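Separin (Saccharomyces cerevisiae, PDB 5U1T) is a caspase-like cysteine protease that cleaves the MCD1/SCC1 subunit of cohesin at the onset of anaphase and is held inactive by securin for most of the cell cycle. Local coordinates at residues 66-71 and 122-127; 104-109 and 126-131. All coordinates share one frame; numbering follows the deposited sequence.

Contact 1 (66-71 and 122-127); sequences HMWGHI and STWNDY
Trp-124 drives the edge of its indole into the face of Trp-68, a T-shaped pair in the helical domain that brings the turn before helix 129-142 against the beginning of helix 69-87. Following Trp-124 outward, CB first lies against Thr-105 O, at 3.6 Å. Beyond it, CG stands anti to the carbonyl carbon (chi1 -70°), which sends the two-ring system across toward 66-71. NE1 takes no part in the aromatic pair and gives its hydrogen to Tyr-462 O; the Tyr-462 ring also meets this indole edge-to-face. On the benzo part, CZ3 reaches Trp-68 CE3 at 3.6 Å, and the leading atom CH2 comes to 3.5 Å from Trp-68 CZ3. The six-membered rings have centroids 5.0 Å apart and planes at 88°, so the meeting is almost exactly perpendicular, with CH2 over the face but displaced toward the rim.

Trp-68 has further neighbours: His-66 O lies over its opposite face, and NE1 is bonded to Asn-467 O. With Trp-68 cut back to alanine, the CH2 edge of Trp-124 would probably lose its aromatic face and Asn-467 O its indole donor, opening a gap between 66-71 and 122-127.

An ST turn shapes 122-127 just ahead of Trp-124, where Trp-124 N bonds to Ser-122 OG at 3.0 Å. In addition, Ser-122 N donates to Asn-125 OD1, approaching from above the carbonyl plane. Further along, Tyr-127 packs on Asn-72 and Val-75 of helix 69-87. Its side chain crosses that of Ile-71 at about a right angle, with Tyr-127 OH resting 3.5 Å from the methyl carbon Ile-71 CG2.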
loop_
_atom_site.group_PDB
_atom_site.type_symbol
_atom_site.label_atom_id
_atom_site.label_comp_id
_atom_site.label_asym_id
_atom_site.label_seq_id
_atom_site.Cartn_x
_atom_site.Cartn_y
_atom_site.Cartn_z
ATOM N N HIS A 66 13.145 0.824 38.939
ATOM C CA HIS A 66 13.974 -0.373 38.726
ATOM C C HIS A 66 15.491 -0.218 38.987
ATOM O O HIS A 66 16.290 -0.986 38.474
ATOM C CB HIS A 66 13.744 -0.889 37.294
ATOM C CG HIS A 66 12.417 -1.560 37.107
ATOM N ND1 HIS A 66 12.269 -2.737 36.404
ATOM C CD2 HIS A 66 11.187 -1.238 37.566
ATOM C CE1 HIS A 66 11.000 -3.107 36.435
ATOM N NE2 HIS A 66 10.328 -2.214 37.136
ATOM N N MET A 67 15.883 0.752 39.801
ATOM C CA MET A 67 17.292 1.004 40.085
ATOM C C MET A 67 17.807 0.128 41.242
ATOM O O MET A 67 18.001 0.612 42.367
ATOM C CB MET A 67 17.483 2.481 40.421
ATOM C CG MET A 67 17.344 3.396 39.248
ATOM S SD MET A 67 18.698 3.064 38.101
ATOM C CE MET A 67 19.915 4.248 38.660
ATOM N N TRP A 68 18.022 -1.156 40.983
ATOM C CA TRP A 68 18.148 -2.127 42.070
ATOM C C TRP A 68 19.445 -2.004 42.864
ATOM O O TRP A 68 19.495 -2.352 44.042
ATOM C CB TRP A 68 18.040 -3.554 41.534
ATOM C CG TRP A 68 16.996 -3.794 40.429
ATOM C CD1 TRP A 68 17.233 -4.256 39.158
ATOM C CD2 TRP A 68 15.569 -3.633 40.528
ATOM N NE1 TRP A 68 16.055 -4.384 38.470
ATOM C CE2 TRP A 68 15.021 -3.998 39.277
ATOM C CE3 TRP A 68 14.711 -3.200 41.537
ATOM C CZ2 TRP A 68 13.647 -3.956 39.023
ATOM C CZ3 TRP A 68 13.347 -3.147 41.278
ATOM C CH2 TRP A 68 12.829 -3.523 40.032
ATOM N N GLY A 69 20.494 -1.521 42.215
ATOM C CA GLY A 69 21.818 -1.486 42.792
ATOM C C GLY A 69 21.919 -0.403 43.824
ATOM O O GLY A 69 22.741 -0.484 44.729
ATOM N N HIS A 70 21.062 0.602 43.730
ATOM C CA HIS A 70 21.062 1.634 44.754
ATOM C C HIS A 70 20.339 1.174 46.027
ATOM O O HIS A 70 20.479 1.778 47.094
ATOM C CB HIS A 70 20.434 2.907 44.220
ATOM C CG HIS A 70 21.380 3.766 43.450
ATOM N ND1 HIS A 70 21.735 3.501 42.143
ATOM C CD2 HIS A 70 22.040 4.893 43.799
ATOM C CE1 HIS A 70 22.574 4.430 41.722
ATOM N NE2 HIS A 70 22.775 5.286 42.708
ATOM N N ILE A 71 19.570 0.099 45.916
ATOM C CA ILE A 71 18.962 -0.473 47.097
ATOM C C ILE A 71 20.072 -1.036 47.999
ATOM O O ILE A 71 20.046 -0.869 49.214
ATOM C CB ILE A 71 17.935 -1.554 46.724
ATOM C CG1 ILE A 71 16.812 -0.943 45.903
ATOM C CG2 ILE A 71 17.314 -2.150 47.952
ATOM C CD1 ILE A 71 15.936 -1.973 45.246
ATOM N N SER A 122 16.723 -14.857 48.761
ATOM C CA SER A 122 16.350 -14.559 47.383
ATOM C C SER A 122 17.337 -13.545 46.821
ATOM O O SER A 122 18.150 -12.999 47.563
ATOM C CB SER A 122 14.934 -13.998 47.295
ATOM O OG SER A 122 14.938 -12.621 47.621
ATOM N N THR A 123 17.248 -13.257 45.529
ATOM C CA THR A 123 18.154 -12.272 44.942
ATOM C C THR A 123 17.902 -10.894 45.578
ATOM O O THR A 123 18.786 -10.037 45.617
ATOM C CB THR A 123 18.007 -12.202 43.378
ATOM O OG1 THR A 123 18.860 -11.183 42.850
ATOM C CG2 THR A 123 16.568 -11.910 42.972
ATOM N N TRP A 124 16.695 -10.699 46.097
ATOM C CA TRP A 124 16.324 -9.419 46.684
ATOM C C TRP A 124 17.056 -9.111 47.985
ATOM O O TRP A 124 17.316 -7.938 48.277
ATOM C CB TRP A 124 14.816 -9.376 46.908
ATOM C CG TRP A 124 14.099 -9.290 45.606
ATOM C CD1 TRP A 124 13.432 -10.290 44.968
ATOM C CD2 TRP A 124 14.020 -8.143 44.750
ATOM N NE1 TRP A 124 12.925 -9.833 43.777
ATOM C CE2 TRP A 124 13.276 -8.519 43.616
ATOM C CE3 TRP A 124 14.496 -6.834 44.842
ATOM C CZ2 TRP A 124 13.004 -7.632 42.567
ATOM C CZ3 TRP A 124 14.214 -5.946 43.805
ATOM C CH2 TRP A 124 13.478 -6.351 42.680
ATOM N N ASN A 125 17.408 -10.152 48.745
ATOM C CA ASN A 125 18.010 -9.950 50.055
ATOM C C ASN A 125 19.341 -10.676 50.332
ATOM O O ASN A 125 19.944 -10.473 51.404
ATOM C CB ASN A 125 17.006 -10.345 51.159
ATOM C CG ASN A 125 16.715 -11.858 51.215
ATOM O OD1 ASN A 125 17.554 -12.698 50.873
ATOM N ND2 ASN A 125 15.517 -12.202 51.669
ATOM N N ASP A 126 19.802 -11.514 49.398
ATOM C CA ASP A 126 20.871 -12.471 49.742
ATOM C C ASP A 126 22.246 -11.822 49.960
ATOM O O ASP A 126 23.190 -12.479 50.391
ATOM C CB ASP A 126 20.975 -13.577 48.684
ATOM C CG ASP A 126 21.381 -13.062 47.337
ATOM O OD1 ASP A 126 21.731 -11.864 47.232
ATOM O OD2 ASP A 126 21.367 -13.869 46.374
ATOM N N TYR A 127 22.344 -10.534 49.666
ATOM C CA TYR A 127 23.558 -9.777 49.928
ATOM C C TYR A 127 23.569 -9.130 51.324
ATOM O O TYR A 127 24.508 -8.434 51.668
ATOM C CB TYR A 127 23.741 -8.710 48.835
ATOM C CG TYR A 127 22.665 -7.641 48.764
ATOM C CD1 TYR A 127 22.782 -6.463 49.500
ATOM C CD2 TYR A 127 21.533 -7.795 47.953
ATOM C CE1 TYR A 127 21.808 -5.470 49.435
ATOM C CE2 TYR A 127 20.548 -6.794 47.871
ATOM C CZ TYR A 127 20.698 -5.635 48.610
ATOM O OH TYR A 127 19.749 -4.639 48.564
#

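Contact 2 (104-109 and 126-131); sequences ETNLFQ and DYYLSN
Thr-105 accepts a hydrogen bond from the phenol of Tyr-128, with Tyr-128 OH 2.7 Å from Thr-105 OG1. The threonine hydroxyl sits between the backbone N and the carbonyl carbon (chi1 51°), which turns it to the tyrosine and back to the end of helix 91-103. Because this buried oxygen accepts from the phenol, its own single proton is left to be shared between Leu-101 O, the stronger partner, and Phe-102 O. The other branch of Thr-105, CG2, packs against Ile-71 CG2 of helix 69-87.

Asn-106 follows, and its amide meets the same phenol from the opposite direction to the incoming tyrosine side chain. ND2 stands at the edge of the Tyr-128 ring, near its plane, 2.8 Å from Tyr-128 OH, while the amide and ring planes are turned 69° apart. Both ends of this amide have further partners: ND2 is bonded to Phe-102 O, and OD1 accepts from Asn-125 ND2, at 2.9 Å, which should hold the group against rotation.

Past these two residues the segment turns from the tyrosine, and Leu-107 and Phe-108 pack on Leu-423 of helix 408-425.

In 126-131, Tyr-128 is the residue immediately before helix 129-142. Tyr-127 CE1 lies at the edge of its ring, in plane, and the ring also touches Leu-101, Phe-102 and Val-75. Asn-131, farther along, packs on an apolar side chain of another protein's chain. The polar cluster thus joins the C-terminal end of helix 91-103, through the two residues Thr-105 and Asn-106, to the tyrosine at the N-cap position of helix 129-142, a junction between helix ends within the all-helical domain.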
loop_
_atom_site.group_PDB
_atom_site.type_symbol
_atom_site.label_atom_id
_atom_site.label_comp_id
_atom_site.label_asym_id
_atom_site.label_seq_id
_atom_site.Cartn_x
_atom_site.Cartn_y
_atom_site.Cartn_z
ATOM N N GLU A 104 10.821 -3.406 53.450
ATOM C CA GLU A 104 10.994 -2.483 52.360
ATOM C C GLU A 104 11.742 -3.094 51.194
ATOM O O GLU A 104 11.952 -2.429 50.207
ATOM C CB GLU A 104 11.748 -1.253 52.832
ATOM C CG GLU A 104 11.048 -0.447 53.880
ATOM C CD GLU A 104 10.012 0.475 53.294
ATOM O OE1 GLU A 104 8.868 0.036 53.102
ATOM O OE2 GLU A 104 10.323 1.645 53.017
ATOM N N THR A 105 12.138 -4.354 51.293
ATOM C CA THR A 105 13.067 -4.908 50.308
ATOM C C THR A 105 12.721 -6.343 49.918
ATOM O O THR A 105 13.523 -7.023 49.283
ATOM C CB THR A 105 14.527 -4.868 50.842
ATOM O OG1 THR A 105 14.588 -5.463 52.162
ATOM C CG2 THR A 105 15.044 -3.433 50.922
ATOM N N ASN A 106 11.530 -6.798 50.299
ATOM C CA ASN A 106 11.121 -8.180 50.078
ATOM C C ASN A 106 9.628 -8.287 49.776
ATOM O O ASN A 106 8.836 -7.491 50.276
ATOM C CB ASN A 106 11.426 -9.062 51.315
ATOM C CG ASN A 106 12.918 -9.145 51.658
ATOM O OD1 ASN A 106 13.629 -10.001 51.143
ATOM N ND2 ASN A 106 13.387 -8.266 52.540
ATOM N N LEU A 107 9.226 -9.291 49.002
ATOM C CA LEU A 107 7.806 -9.531 48.825
ATOM C C LEU A 107 7.185 -9.874 50.158
ATOM O O LEU A 107 6.256 -9.217 50.630
ATOM C CB LEU A 107 7.536 -10.658 47.833
ATOM C CG LEU A 107 6.021 -10.830 47.642
ATOM C CD1 LEU A 107 5.355 -9.597 46.997
ATOM C CD2 LEU A 107 5.672 -12.114 46.916
ATOM N N PHE A 108 7.726 -10.923 50.765
ATOM C CA PHE A 108 7.343 -11.360 52.109
ATOM C C PHE A 108 7.477 -10.231 53.103
ATOM O O PHE A 108 8.298 -9.339 52.924
ATOM C CB PHE A 108 8.195 -12.554 52.531
ATOM C CG PHE A 108 8.434 -13.531 51.409
ATOM C CD1 PHE A 108 7.521 -14.543 51.142
ATOM C CD2 PHE A 108 9.542 -13.403 50.575
ATOM C CE1 PHE A 108 7.735 -15.418 50.092
ATOM C CE2 PHE A 108 9.749 -14.277 49.564
ATOM C CZ PHE A 108 8.843 -15.287 49.321
ATOM N N GLN A 109 6.644 -10.266 54.137
ATOM C CA GLN A 109 6.644 -9.221 55.150
ATOM C C GLN A 109 6.915 -9.837 56.502
ATOM O O GLN A 109 6.607 -11.004 56.726
ATOM C CB GLN A 109 5.317 -8.473 55.144
ATOM C CG GLN A 109 5.088 -7.696 53.862
ATOM C CD GLN A 109 6.068 -6.552 53.703
ATOM O OE1 GLN A 109 7.025 -6.628 52.912
ATOM N NE2 GLN A 109 5.844 -5.478 54.469
ATOM N N ASP A 126 19.802 -11.514 49.398
ATOM C CA ASP A 126 20.871 -12.471 49.742
ATOM C C ASP A 126 22.246 -11.822 49.960
ATOM O O ASP A 126 23.190 -12.479 50.391
ATOM C CB ASP A 126 20.975 -13.577 48.684
ATOM C CG ASP A 126 21.381 -13.062 47.337
ATOM O OD1 ASP A 126 21.731 -11.864 47.232
ATOM O OD2 ASP A 126 21.367 -13.869 46.374
ATOM N N TYR A 127 22.344 -10.534 49.666
ATOM C CA TYR A 127 23.558 -9.777 49.928
ATOM C C TYR A 127 23.569 -9.130 51.324
ATOM O O TYR A 127 24.508 -8.434 51.668
ATOM C CB TYR A 127 23.741 -8.710 48.835
ATOM C CG TYR A 127 22.665 -7.641 48.764
ATOM C CD1 TYR A 127 22.782 -6.463 49.500
ATOM C CD2 TYR A 127 21.533 -7.795 47.953
ATOM C CE1 TYR A 127 21.808 -5.470 49.435
ATOM C CE2 TYR A 127 20.548 -6.794 47.871
ATOM C CZ TYR A 127 20.698 -5.635 48.610
ATOM O OH TYR A 127 19.749 -4.639 48.564
ATOM N N TYR A 128 22.524 -9.341 52.118
ATOM C CA TYR A 128 22.506 -8.824 53.492
ATOM C C TYR A 128 21.832 -9.767 54.507
ATOM O O TYR A 128 22.025 -9.614 55.719
ATOM C CB TYR A 128 21.808 -7.449 53.547
ATOM C CG TYR A 128 20.292 -7.482 53.337
ATOM C CD1 TYR A 128 19.428 -7.861 54.367
ATOM C CD2 TYR A 128 19.730 -7.134 52.111
ATOM C CE1 TYR A 128 18.048 -7.905 54.173
ATOM C CE2 TYR A 128 18.355 -7.156 51.916
ATOM C CZ TYR A 128 17.512 -7.543 52.949
ATOM O OH TYR A 128 16.137 -7.572 52.768
ATOM N N LEU A 129 21.037 -10.715 54.007
ATOM C CA LEU A 129 20.145 -11.517 54.844
ATOM C C LEU A 129 20.894 -12.202 55.992
ATOM O O LEU A 129 20.483 -12.130 57.148
ATOM C CB LEU A 129 19.405 -12.565 53.997
ATOM C CG LEU A 129 18.416 -13.423 54.800
ATOM C CD1 LEU A 129 17.298 -12.568 55.393
ATOM C CD2 LEU A 129 17.847 -14.550 53.965
ATOM N N SER A 130 21.978 -12.875 55.627
ATOM C CA SER A 130 22.976 -13.389 56.548
ATOM C C SER A 130 23.285 -12.421 57.680
ATOM O O SER A 130 23.135 -12.767 58.847
ATOM C CB SER A 130 24.254 -13.715 55.773
ATOM O OG SER A 130 25.408 -13.701 56.605
ATOM N N ASN A 131 23.703 -11.206 57.347
ATOM C CA ASN A 131 24.084 -10.274 58.391
ATOM C C ASN A 131 22.879 -9.725 59.150
ATOM O O ASN A 131 23.000 -9.369 60.327
ATOM C CB ASN A 131 24.919 -9.138 57.812
ATOM C CG ASN A 131 26.185 -9.642 57.140
ATOM O OD1 ASN A 131 26.951 -10.439 57.712
ATOM N ND2 ASN A 131 26.394 -9.212 55.903
#

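In the fold
From the N terminus, the chain leaves helix 48-64, passes 66-71 and runs through helices 69-87 and 91-103 to the loop 104-109; after the short helix 113-117 it reaches 122-127 and then 126-131. Contact 1 closes the longer loop, with 50 residues between its segments, and contact 2 the shorter, with 16. The first segment of contact 2 falls inside the span of contact 1, but its second continues past that span, so the two closures cross rather than nest, sharing Asp-126 and Tyr-127. Their centres are 9 Å apart. Together they tie the beginning of helix 69-87 and the end of helix 91-103 to the approach to helix 129-142.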